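Local coordinates for protein pyridine nucleotide-disulphide oxidoreductase dimerisation region (Escherichia coli BL21, PDB 6KYY) that is probably involved in resistance to reactive chlorine species, as an FAD-containing flavoprotein disulfide reductase that binds copper(II), at residues B[9-14]-B[35-40]; B[363-368]-B[442-447]; B[283-288]-B[326-331]. All coordinates share one frame; numbering follows the deposited sequence.

Contact 1: residues B[9-14]-B[35-40]. With FAD (flavin-adenine dinucleotide), chain N.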
loop_
_atom_site.group_PDB
_atom_site.type_symbol
_atom_site.label_atom_id
_atom_site.label_comp_id
_atom_site.label_asym_id
_atom_site.label_seq_id
_atom_site.Cartn_x
_atom_site.Cartn_y
_atom_site.Cartn_z
ATOM N N ASN B 9 -9.252 40.585 -22.155
ATOM C CA ASN B 9 -9.026 41.478 -21.032
ATOM C C ASN B 9 -7.697 41.126 -20.370
ATOM O O ASN B 9 -6.929 40.298 -20.867
ATOM C CB ASN B 9 -10.174 41.387 -20.031
ATOM C CG ASN B 9 -11.493 41.877 -20.590
ATOM O OD1 ASN B 9 -11.562 42.408 -21.701
ATOM N ND2 ASN B 9 -12.557 41.679 -19.825
ATOM N N LYS B 10 -7.409 41.756 -19.236
ATOM C CA LYS B 10 -6.257 41.385 -18.429
ATOM C C LYS B 10 -6.695 40.416 -17.338
ATOM O O LYS B 10 -7.634 40.697 -16.586
ATOM C CB LYS B 10 -5.595 42.616 -17.809
ATOM C CG LYS B 10 -4.186 42.349 -17.284
ATOM C CD LYS B 10 -3.524 43.610 -16.747
ATOM C CE LYS B 10 -4.289 44.177 -15.565
ATOM N NZ LYS B 10 -3.533 45.265 -14.886
ATOM N N TYR B 11 -6.012 39.281 -17.255
ATOM C CA TYR B 11 -6.315 38.279 -16.245
ATOM C C TYR B 11 -5.550 38.582 -14.965
ATOM O O TYR B 11 -4.372 38.946 -15.002
ATOM C CB TYR B 11 -5.964 36.879 -16.746
ATOM C CG TYR B 11 -6.805 36.418 -17.915
ATOM C CD1 TYR B 11 -8.033 35.803 -17.712
ATOM C CD2 TYR B 11 -6.373 36.603 -19.223
ATOM C CE1 TYR B 11 -8.806 35.380 -18.776
ATOM C CE2 TYR B 11 -7.140 36.185 -20.294
ATOM C CZ TYR B 11 -8.354 35.575 -20.065
ATOM O OH TYR B 11 -9.123 35.156 -21.127
ATOM N N GLN B 12 -6.236 38.438 -13.828
ATOM C CA GLN B 12 -5.564 38.600 -12.543
ATOM C C GLN B 12 -4.464 37.565 -12.360
ATOM O O GLN B 12 -3.481 37.818 -11.654
ATOM C CB GLN B 12 -6.578 38.508 -11.402
ATOM C CG GLN B 12 -7.605 39.630 -11.390
ATOM C CD GLN B 12 -8.840 39.281 -10.585
ATOM O OE1 GLN B 12 -9.622 38.413 -10.969
ATOM N NE2 GLN B 12 -9.023 39.961 -9.458
ATOM N N ALA B 13 -4.606 36.402 -12.994
ATOM C CA ALA B 13 -3.602 35.351 -12.949
ATOM C C ALA B 13 -3.553 34.658 -14.300
ATOM O O ALA B 13 -4.597 34.310 -14.859
ATOM C CB ALA B 13 -3.907 34.336 -11.842
ATOM N N VAL B 14 -2.346 34.471 -14.826
ATOM C CA VAL B 14 -2.124 33.728 -16.062
ATOM C C VAL B 14 -1.134 32.614 -15.760
ATOM O O VAL B 14 -0.009 32.880 -15.318
ATOM C CB VAL B 14 -1.607 34.627 -17.196
ATOM C CG1 VAL B 14 -1.456 33.822 -18.478
ATOM C CG2 VAL B 14 -2.543 35.801 -17.413
ATOM N N ARG B 35 -10.078 36.045 -11.963
ATOM C CA ARG B 35 -10.183 35.769 -13.393
ATOM C C ARG B 35 -8.876 35.125 -13.841
ATOM O O ARG B 35 -7.837 35.791 -13.902
ATOM C CB ARG B 35 -10.471 37.047 -14.177
ATOM C CG ARG B 35 -10.868 36.808 -15.627
ATOM C CD ARG B 35 -11.478 38.051 -16.260
ATOM N NE ARG B 35 -10.807 38.406 -17.507
ATOM C CZ ARG B 35 -11.049 37.823 -18.676
ATOM N NH1 ARG B 35 -11.951 36.854 -18.764
ATOM N NH2 ARG B 35 -10.386 38.206 -19.760
ATOM N N VAL B 36 -8.926 33.832 -14.151
ATOM C CA VAL B 36 -7.733 33.031 -14.392
ATOM C C VAL B 36 -7.712 32.572 -15.843
ATOM O O VAL B 36 -8.761 32.285 -16.432
ATOM C CB VAL B 36 -7.668 31.818 -13.441
ATOM C CG1 VAL B 36 -6.260 31.247 -13.397
ATOM C CG2 VAL B 36 -8.135 32.211 -12.048
ATOM N N ALA B 37 -6.512 32.502 -16.412
ATOM C CA ALA B 37 -6.291 31.959 -17.744
ATOM C C ALA B 37 -5.108 31.006 -17.690
ATOM O O ALA B 37 -4.038 31.370 -17.192
ATOM C CB ALA B 37 -6.032 33.068 -18.768
ATOM N N LEU B 38 -5.301 29.791 -18.191
ATOM C CA LEU B 38 -4.237 28.802 -18.283
ATOM C C LEU B 38 -3.944 28.520 -19.749
ATOM O O LEU B 38 -4.852 28.176 -20.513
ATOM C CB LEU B 38 -4.616 27.509 -17.558
ATOM C CG LEU B 38 -3.452 26.557 -17.264
ATOM C CD1 LEU B 38 -3.583 25.952 -15.875
ATOM C CD2 LEU B 38 -3.362 25.465 -18.319
ATOM N N ILE B 39 -2.680 28.668 -20.135
ATOM C CA ILE B 39 -2.238 28.428 -21.503
ATOM C C ILE B 39 -1.652 27.028 -21.585
ATOM O O ILE B 39 -0.844 26.633 -20.737
ATOM C CB ILE B 39 -1.210 29.481 -21.953
ATOM C CG1 ILE B 39 -1.545 30.843 -21.346
ATOM C CG2 ILE B 39 -1.163 29.562 -23.471
ATOM C CD1 ILE B 39 -2.734 31.515 -21.987
ATOM N N GLU B 40 -2.059 26.276 -22.605
ATOM C CA GLU B 40 -1.576 24.916 -22.820
ATOM C C GLU B 40 -1.288 24.743 -24.303
ATOM O O GLU B 40 -2.182 24.925 -25.135
ATOM C CB GLU B 40 -2.601 23.885 -22.336
ATOM C CG GLU B 40 -2.235 22.446 -22.640
ATOM C CD GLU B 40 -0.801 22.117 -22.281
ATOM O OE1 GLU B 40 -0.076 21.589 -23.152
ATOM O OE2 GLU B 40 -0.397 22.380 -21.128
HETATM P PA FAD N . 4.085 19.396 -16.276
HETATM O O1A FAD N . 5.339 18.939 -16.921
HETATM O O2A FAD N . 3.211 18.296 -15.662
HETATM O O5B FAD N . 3.227 20.243 -17.282
HETATM C C5B FAD N . 3.820 20.840 -18.454
HETATM C C4B FAD N . 2.715 21.321 -19.361
HETATM O O4B FAD N . 3.032 22.640 -19.864
HETATM C C3B FAD N . 2.446 20.440 -20.582
HETATM O O3B FAD N . 1.049 20.247 -20.762
HETATM C C2B FAD N . 3.071 21.235 -21.733
HETATM O O2B FAD N . 2.398 21.000 -22.965
HETATM C C1B FAD N . 2.840 22.667 -21.260
HETATM N N9A FAD N . 3.753 23.649 -21.837
HETATM C C8A FAD N . 5.116 23.553 -21.941
HETATM N N7A FAD N . 5.683 24.592 -22.510
HETATM C C5A FAD N . 4.617 25.428 -22.802
HETATM C C6A FAD N . 4.543 26.696 -23.412
HETATM N N6A FAD N . 5.607 27.370 -23.857
HETATM N N1A FAD N . 3.320 27.255 -23.550
HETATM C C2A FAD N . 2.253 26.587 -23.107
HETATM N N3A FAD N . 2.200 25.390 -22.518
HETATM C C4A FAD N . 3.421 24.861 -22.393
HETATM N N1 FAD N . 6.705 12.043 -10.777
HETATM C C2 FAD N . 6.350 11.420 -9.615
HETATM O O2 FAD N . 6.083 12.061 -8.592
HETATM N N3 FAD N . 6.282 10.039 -9.569
HETATM C C4 FAD N . 6.563 9.175 -10.609
HETATM O O4 FAD N . 6.456 7.961 -10.449
HETATM C C4X FAD N . 6.944 9.846 -11.840
HETATM N N5 FAD N . 7.193 9.113 -12.884
HETATM C C5X FAD N . 7.550 9.754 -14.059
HETATM C C6 FAD N . 7.840 8.980 -15.182
HETATM C C7 FAD N . 8.203 9.575 -16.386
HETATM C C7M FAD N . 8.508 8.708 -17.578
HETATM C C8 FAD N . 8.281 10.974 -16.471
HETATM C C8M FAD N . 8.670 11.649 -17.759
HETATM C C9 FAD N . 7.994 11.750 -15.352
HETATM C C9A FAD N . 7.630 11.152 -14.152
HETATM N N10 FAD N . 7.326 11.907 -13.002
HETATM C C10 FAD N . 6.981 11.287 -11.827
HETATM C "C1'" FAD N . 7.400 13.376 -13.028
HETATM C "C2'" FAD N . 6.065 14.043 -13.343
HETATM O "O2'" FAD N . 5.637 13.698 -14.661
HETATM C "C3'" FAD N . 6.230 15.561 -13.252
HETATM O "O3'" FAD N . 7.215 15.861 -12.271
HETATM C "C4'" FAD N . 4.944 16.315 -12.910
HETATM O "O4'" FAD N . 4.037 16.233 -14.009
HETATM C "C5'" FAD N . 5.197 17.762 -12.540
HETATM O "O5'" FAD N . 5.240 18.555 -13.744
HETATM P P FAD N . 5.004 20.112 -13.705
HETATM O O1P FAD N . 3.926 20.444 -12.668
HETATM O O2P FAD N . 6.285 20.826 -13.510
HETATM O O3P FAD N . 4.411 20.449 -15.137
#

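Contact 2: residues B[363-368]-B[442-447]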
loop_
_atom_site.group_PDB
_atom_site.type_symbol
_atom_site.label_atom_id
_atom_site.label_comp_id
_atom_site.label_asym_id
_atom_site.label_seq_id
_atom_site.Cartn_x
_atom_site.Cartn_y
_atom_site.Cartn_z
ATOM N N GLN B 363 23.056 2.494 13.780
ATOM C CA GLN B 363 22.781 1.064 13.776
ATOM C C GLN B 363 21.938 0.763 12.548
ATOM O O GLN B 363 20.871 1.359 12.368
ATOM C CB GLN B 363 22.054 0.638 15.055
ATOM C CG GLN B 363 21.942 -0.863 15.243
ATOM C CD GLN B 363 21.383 -1.231 16.602
ATOM O OE1 GLN B 363 21.128 -2.402 16.882
ATOM N NE2 GLN B 363 21.189 -0.230 17.454
ATOM N N VAL B 364 22.416 -0.143 11.702
ATOM C CA VAL B 364 21.763 -0.465 10.438
ATOM C C VAL B 364 21.136 -1.845 10.574
ATOM O O VAL B 364 21.846 -2.849 10.710
ATOM C CB VAL B 364 22.742 -0.414 9.259
ATOM C CG1 VAL B 364 22.014 -0.702 7.955
ATOM C CG2 VAL B 364 23.433 0.941 9.203
ATOM N N VAL B 365 19.807 -1.898 10.534
ATOM C CA VAL B 365 19.063 -3.148 10.630
ATOM C C VAL B 365 18.639 -3.577 9.234
ATOM O O VAL B 365 18.318 -2.740 8.381
ATOM C CB VAL B 365 17.847 -3.006 11.564
ATOM C CG1 VAL B 365 18.313 -2.800 12.993
ATOM C CG2 VAL B 365 16.957 -1.856 11.117
ATOM N N THR B 366 18.644 -4.887 8.997
ATOM C CA THR B 366 18.349 -5.455 7.689
ATOM C C THR B 366 17.351 -6.589 7.852
ATOM O O THR B 366 17.535 -7.462 8.705
ATOM C CB THR B 366 19.626 -5.969 7.011
ATOM O OG1 THR B 366 20.716 -5.090 7.313
ATOM C CG2 THR B 366 19.441 -6.044 5.505
ATOM N N LEU B 367 16.301 -6.576 7.040
ATOM C CA LEU B 367 15.289 -7.632 7.053
ATOM C C LEU B 367 15.012 -8.089 5.630
ATOM O O LEU B 367 14.482 -7.298 4.822
ATOM C CB LEU B 367 13.999 -7.161 7.718
ATOM C CG LEU B 367 12.895 -8.222 7.737
ATOM C CD1 LEU B 367 13.372 -9.476 8.460
ATOM C CD2 LEU B 367 11.621 -7.686 8.366
ATOM N N PRO B 368 15.342 -9.330 5.279
ATOM C CA PRO B 368 14.981 -9.834 3.949
ATOM C C PRO B 368 13.471 -9.906 3.790
ATOM O O PRO B 368 12.736 -10.189 4.738
ATOM C CB PRO B 368 15.618 -11.228 3.910
ATOM C CG PRO B 368 15.794 -11.612 5.345
ATOM C CD PRO B 368 16.052 -10.335 6.086
ATOM N N ASP B 442 8.746 -6.098 12.650
ATOM C CA ASP B 442 9.871 -7.025 12.654
ATOM C C ASP B 442 11.167 -6.364 12.207
ATOM O O ASP B 442 12.252 -6.821 12.586
ATOM C CB ASP B 442 9.559 -8.228 11.759
ATOM C CG ASP B 442 8.146 -8.751 11.951
ATOM O OD1 ASP B 442 7.418 -8.885 10.945
ATOM O OD2 ASP B 442 7.765 -9.028 13.107
ATOM N N LEU B 443 11.084 -5.291 11.415
ATOM C CA LEU B 443 12.298 -4.662 10.901
ATOM C C LEU B 443 13.055 -3.925 12.000
ATOM O O LEU B 443 14.284 -4.030 12.091
ATOM C CB LEU B 443 11.956 -3.707 9.758
ATOM C CG LEU B 443 13.106 -2.805 9.296
ATOM C CD1 LEU B 443 14.262 -3.638 8.758
ATOM C CD2 LEU B 443 12.635 -1.801 8.254
ATOM N N PHE B 444 12.345 -3.170 12.838
ATOM C CA PHE B 444 12.965 -2.398 13.904
ATOM C C PHE B 444 12.979 -3.139 15.234
ATOM O O PHE B 444 13.378 -2.561 16.251
ATOM C CB PHE B 444 12.268 -1.045 14.047
ATOM C CG PHE B 444 12.472 -0.140 12.865
ATOM C CD1 PHE B 444 11.422 0.158 12.010
ATOM C CD2 PHE B 444 13.718 0.398 12.599
ATOM C CE1 PHE B 444 11.612 0.987 10.916
ATOM C CE2 PHE B 444 13.913 1.223 11.510
ATOM C CZ PHE B 444 12.857 1.519 10.667
ATOM N N SER B 445 12.561 -4.405 15.248
ATOM C CA SER B 445 12.858 -5.260 16.389
ATOM C C SER B 445 14.313 -5.703 16.385
ATOM O O SER B 445 14.837 -6.085 17.437
ATOM C CB SER B 445 11.939 -6.482 16.396
ATOM O OG SER B 445 10.585 -6.103 16.560
ATOM N N LEU B 446 14.975 -5.637 15.232
ATOM C CA LEU B 446 16.377 -6.007 15.086
ATOM C C LEU B 446 17.330 -4.943 15.614
ATOM O O LEU B 446 18.536 -5.040 15.370
ATOM C CB LEU B 446 16.691 -6.293 13.614
ATOM C CG LEU B 446 15.749 -7.250 12.882
ATOM C CD1 LEU B 446 15.746 -6.963 11.390
ATOM C CD2 LEU B 446 16.139 -8.693 13.154
ATOM N N VAL B 447 16.823 -3.939 16.322
ATOM C CA VAL B 447 17.653 -2.875 16.872
ATOM C C VAL B 447 18.099 -3.275 18.270
ATOM O O VAL B 447 17.276 -3.653 19.112
ATOM C CB VAL B 447 16.889 -1.541 16.893
ATOM C CG1 VAL B 447 17.813 -0.405 17.304
ATOM C CG2 VAL B 447 16.265 -1.261 15.533
#

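Contact 3: residues B[283-288]-B[326-331]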
loop_
_atom_site.group_PDB
_atom_site.type_symbol
_atom_site.label_atom_id
_atom_site.label_comp_id
_atom_site.label_asym_id
_atom_site.label_seq_id
_atom_site.Cartn_x
_atom_site.Cartn_y
_atom_site.Cartn_z
ATOM N N VAL B 283 14.462 30.684 -8.510
ATOM C CA VAL B 283 13.291 30.969 -7.690
ATOM C C VAL B 283 13.688 31.126 -6.229
ATOM O O VAL B 283 14.738 30.655 -5.785
ATOM C CB VAL B 283 12.212 29.871 -7.821
ATOM C CG1 VAL B 283 11.377 30.090 -9.067
ATOM C CG2 VAL B 283 12.859 28.494 -7.840
ATOM N N ASP B 284 12.815 31.795 -5.481
ATOM C CA ASP B 284 12.962 31.953 -4.041
ATOM C C ASP B 284 12.663 30.626 -3.347
ATOM O O ASP B 284 12.446 29.587 -3.978
ATOM C CB ASP B 284 12.020 33.039 -3.527
ATOM C CG ASP B 284 12.565 34.434 -3.719
ATOM O OD1 ASP B 284 13.687 34.575 -4.247
ATOM O OD2 ASP B 284 11.863 35.394 -3.337
ATOM N N LYS B 285 12.642 30.659 -2.013
ATOM C CA LYS B 285 11.925 29.637 -1.264
ATOM C C LYS B 285 10.419 29.823 -1.368
ATOM O O LYS B 285 9.664 28.937 -0.954
ATOM C CB LYS B 285 12.359 29.648 0.204
ATOM C CG LYS B 285 12.490 31.035 0.820
ATOM C CD LYS B 285 11.870 31.091 2.208
ATOM C CE LYS B 285 12.297 32.341 2.964
ATOM N NZ LYS B 285 12.031 32.242 4.429
ATOM N N ARG B 286 9.972 30.958 -1.908
ATOM C CA ARG B 286 8.572 31.216 -2.202
ATOM C C ARG B 286 8.272 31.110 -3.691
ATOM O O ARG B 286 7.237 31.611 -4.146
ATOM C CB ARG B 286 8.177 32.595 -1.683
ATOM C CG ARG B 286 8.448 32.780 -0.212
ATOM C CD ARG B 286 9.093 34.127 0.067
ATOM N NE ARG B 286 10.544 34.033 0.163
ATOM C CZ ARG B 286 11.297 34.871 0.868
ATOM N NH1 ARG B 286 10.731 35.859 1.547
ATOM N NH2 ARG B 286 12.613 34.714 0.903
ATOM N N LEU B 287 9.169 30.483 -4.457
ATOM C CA LEU B 287 8.990 30.280 -5.895
ATOM C C LEU B 287 8.816 31.610 -6.625
ATOM O O LEU B 287 7.978 31.746 -7.519
ATOM C CB LEU B 287 7.821 29.338 -6.171
ATOM C CG LEU B 287 7.960 28.009 -5.433
ATOM C CD1 LEU B 287 6.599 27.432 -5.124
ATOM C CD2 LEU B 287 8.797 27.030 -6.243
ATOM N N HIS B 288 9.617 32.597 -6.235
ATOM C CA HIS B 288 9.609 33.916 -6.849
ATOM C C HIS B 288 10.757 34.005 -7.846
ATOM O O HIS B 288 11.923 33.851 -7.469
ATOM C CB HIS B 288 9.745 35.012 -5.791
ATOM C CG HIS B 288 8.449 35.415 -5.162
ATOM N ND1 HIS B 288 7.464 36.090 -5.852
ATOM C CD2 HIS B 288 7.980 35.249 -3.903
ATOM C CE1 HIS B 288 6.442 36.317 -5.046
ATOM N NE2 HIS B 288 6.729 35.816 -3.857
ATOM N N LYS B 326 2.864 32.827 4.900
ATOM C CA LYS B 326 3.814 32.261 3.950
ATOM C C LYS B 326 4.260 30.871 4.373
ATOM O O LYS B 326 4.795 30.696 5.474
ATOM C CB LYS B 326 5.011 33.186 3.829
ATOM C CG LYS B 326 5.863 32.967 2.616
ATOM C CD LYS B 326 7.255 33.466 2.905
ATOM C CE LYS B 326 8.050 32.438 3.673
ATOM N NZ LYS B 326 9.244 33.063 4.293
ATOM N N ARG B 327 4.039 29.894 3.501
ATOM C CA ARG B 327 4.798 28.657 3.508
ATOM C C ARG B 327 6.027 28.832 2.619
ATOM O O ARG B 327 6.151 29.810 1.878
ATOM C CB ARG B 327 3.936 27.488 3.028
ATOM C CG ARG B 327 3.155 26.797 4.135
ATOM C CD ARG B 327 3.017 25.306 3.872
ATOM N NE ARG B 327 4.297 24.694 3.534
ATOM C CZ ARG B 327 4.496 23.925 2.470
ATOM N NH1 ARG B 327 3.497 23.673 1.639
ATOM N NH2 ARG B 327 5.694 23.410 2.234
ATOM N N SER B 328 6.948 27.876 2.695
ATOM C CA SER B 328 8.207 28.019 1.979
ATOM C C SER B 328 8.718 26.652 1.552
ATOM O O SER B 328 8.300 25.619 2.078
ATOM C CB SER B 328 9.257 28.730 2.840
ATOM O OG SER B 328 10.555 28.258 2.536
ATOM N N THR B 329 9.630 26.659 0.574
ATOM C CA THR B 329 10.344 25.432 0.243
ATOM C C THR B 329 11.338 25.052 1.330
ATOM O O THR B 329 11.772 23.896 1.381
ATOM C CB THR B 329 11.070 25.560 -1.100
ATOM O OG1 THR B 329 12.163 26.479 -0.977
ATOM C CG2 THR B 329 10.117 26.035 -2.188
ATOM N N ASP B 330 11.708 25.997 2.199
ATOM C CA ASP B 330 12.489 25.671 3.384
ATOM C C ASP B 330 11.715 24.805 4.370
ATOM O O ASP B 330 12.303 24.333 5.347
ATOM C CB ASP B 330 12.955 26.950 4.088
ATOM C CG ASP B 330 14.042 27.682 3.319
ATOM O OD1 ASP B 330 14.269 28.877 3.607
ATOM O OD2 ASP B 330 14.667 27.067 2.430
ATOM N N ASP B 331 10.415 24.601 4.148
ATOM C CA ASP B 331 9.620 23.707 4.980
ATOM C C ASP B 331 9.781 22.244 4.593
ATOM O O ASP B 331 9.253 21.375 5.294
ATOM C CB ASP B 331 8.139 24.086 4.900
ATOM C CG ASP B 331 7.814 25.346 5.674
ATOM O OD1 ASP B 331 7.827 26.439 5.069
ATOM O OD2 ASP B 331 7.538 25.244 6.887
#

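Contact 1: residues B[9-14]-B[35-40]
Tyr11 and Ala37 pack face to methyl where a Rossmann-type beta-alpha-beta unit begins. Strands 10-16 and 36-40 run parallel, and helix 20-31 connects them. The tight part is the sheet, its two faces and the stack on Tyr11. Ala37 CB sits over the centre of one face of the Tyr11 ring, a CH-pi contact 3.3 Å from the centroid. The Arg35 guanidinium lies flat on the opposite face. The two centres are 3.9 Å apart and the planes differ by 22°. The Arg35 chi1 of -168° sets CG anti to the backbone N, near Tyr11 CD1 and CE1. Ala13 bridges Val36, and Val14 bridges Ala37. Ala37 N donates to Ala13 O at 3.1 Å, while the bond from Ala13 N to Arg35 O is weak at 3.4 Å. CA-H...O contacts run from Val36 to Ala13 O and from Val14 to Ala37 O. Ala13 and Val36 share one sheet face, where both meet Leu29 of helix 20-31. On the other face Val14 CG1 touches Ile39 CG1 at 4.1 Å, and Ile102 adjoins Ala37 and Ile39.

The looser side lies around Asn9, Lys10 and Gln12, nearer solvent. The chain turns a corner at Gln12. The Asn9 side chain crosses that of Arg35 at about a right angle, with ND2 above the other guanidinium face, toward its rim. Gln12 OE1 accepts a nearly straight bond from Arg35 N at 2.6 Å (166°). The Tyr11 hydroxyl is held by Asp100. At the far end of strand 36-40, Glu40 grips the adenosine ribose of FAD and is itself fixed by the amides of Phe18 and Ser42. FAD O2B donates to Glu40 OE1 at 2.6 Å, and O3B to Glu40 OE2 at 2.6 Å.

Contact 2: residues B[363-368]-B[442-447]
Val365 meets the segment 442-447 with both of its methyl groups, and each faces a different set of partners. CG1 is directed at Leu446 and Val447. It lies 3.9 Å from Leu446 CB, and its distance to Val447 CG2 is 3.6 Å. CG2 meets the end of helix 439-443. It touches Leu443 CD1 at 4.0 Å and comes obliquely to the Phe444 ring near CD2. The chi1 of -67° puts CG1 anti to the carbonyl carbon and leaves CG2 between the backbone N and the carbonyl carbon. The side chains of Val365 and Leu443 cross at a slant.

The strand 362-368 is an outermost strand, within this chain, of the five-stranded antiparallel sheet of the dimerisation domain. Helix 439-443 and the tail after it lie across one face of that strand. Gln363, Val365 and Leu367 start their side chains toward segment 442-447. Val364, between the first two, points away and packs on helix 352-358. No hydrogen bond crosses between the two segments.

Two residues on from Val365, Leu367 offers CB to Leu443 CD1 at 3.7 Å, and its CD2 approaches Asp442 CB. Leu446 CD1 lies near Thr366 O and Leu367 CB. Leu443 also touches Leu385, and Phe444 touches Ala387, both on the next strand of the sheet. The side chain of Asp442 is about 8 Å from that of His433, the likely proton acceptor. Gln363 is extended beyond CG and crosses Val447 obliquely. Its NE2 lies 3.4 Å from Val447 CG1, while its OE1 accepts a hydrogen bond from the backbone N of Lys448.

Contact 3: residues B[283-288]-B[326-331]
An ST turn at Ser328 meets Lys285 where two loops come together. Segment 283-288 precedes strand 294-296. Segment 326-331 leads from helix 307-321 toward strand 337-339. In the turn, Ser328 OG accepts a hydrogen bond from Asp330 N at 2.6 Å. One hydrogen bond joins the loops: Thr329 N donates to Lys285 O at 2.7 Å, with an N-H...O angle of 163°. The donor lies in the carbonyl plane, on a lone pair.

The Lys285 side chain passes the turn, with CD near Ser328 OG. Its chi1 of 43° places CG between the backbone N and the carbonyl carbon, beside Ser328 OG and Asp330 OD1. Asp330 crosses this side chain at about a right angle. Its OD1 is 4.1 Å from Lys285 NZ, too far for a salt bridge, though the opposite charges may still attract.

Beside it, Arg286 and Lys326 meet through their aliphatic parts, with Arg286 CG 3.4 Å from Lys326 CD. Lys326 NZ comes over one face of the guanidinium, but these like charges stay apart, Arg286 NH1 being 4.2 Å from Lys326 NZ. The close approach of the two lysine amines, both donors, is doubtful at this resolution. Arg327 points away, and its NH1 forms a salt bridge with Asp312 of helix 307-321. Leu287 CG lies 4.4 Å from Thr329 CG2.

Overall arrangement
From the N terminus the chain first closes contact 1, bringing two parallel strands together across 20 intervening residues, 12 of them helical. Contact 3 follows and closes a loop of 37 residues that includes helix 307-321. Contact 2 comes last and spans 73 residues, joining strand 362-368 to the C-terminal tail. The three are in series: none nests in another and none crosses. Contact 1 belongs to the FAD-binding part. Contact 3 ties a loop of that region to the connection leading to the dimerisation domain, and contact 2 lies within this domain. Centres of contacts 1 and 3 are about 23 Å apart, while contacts 1 and 2, about 53 Å between centres, lie on opposite sides of the chain's centre.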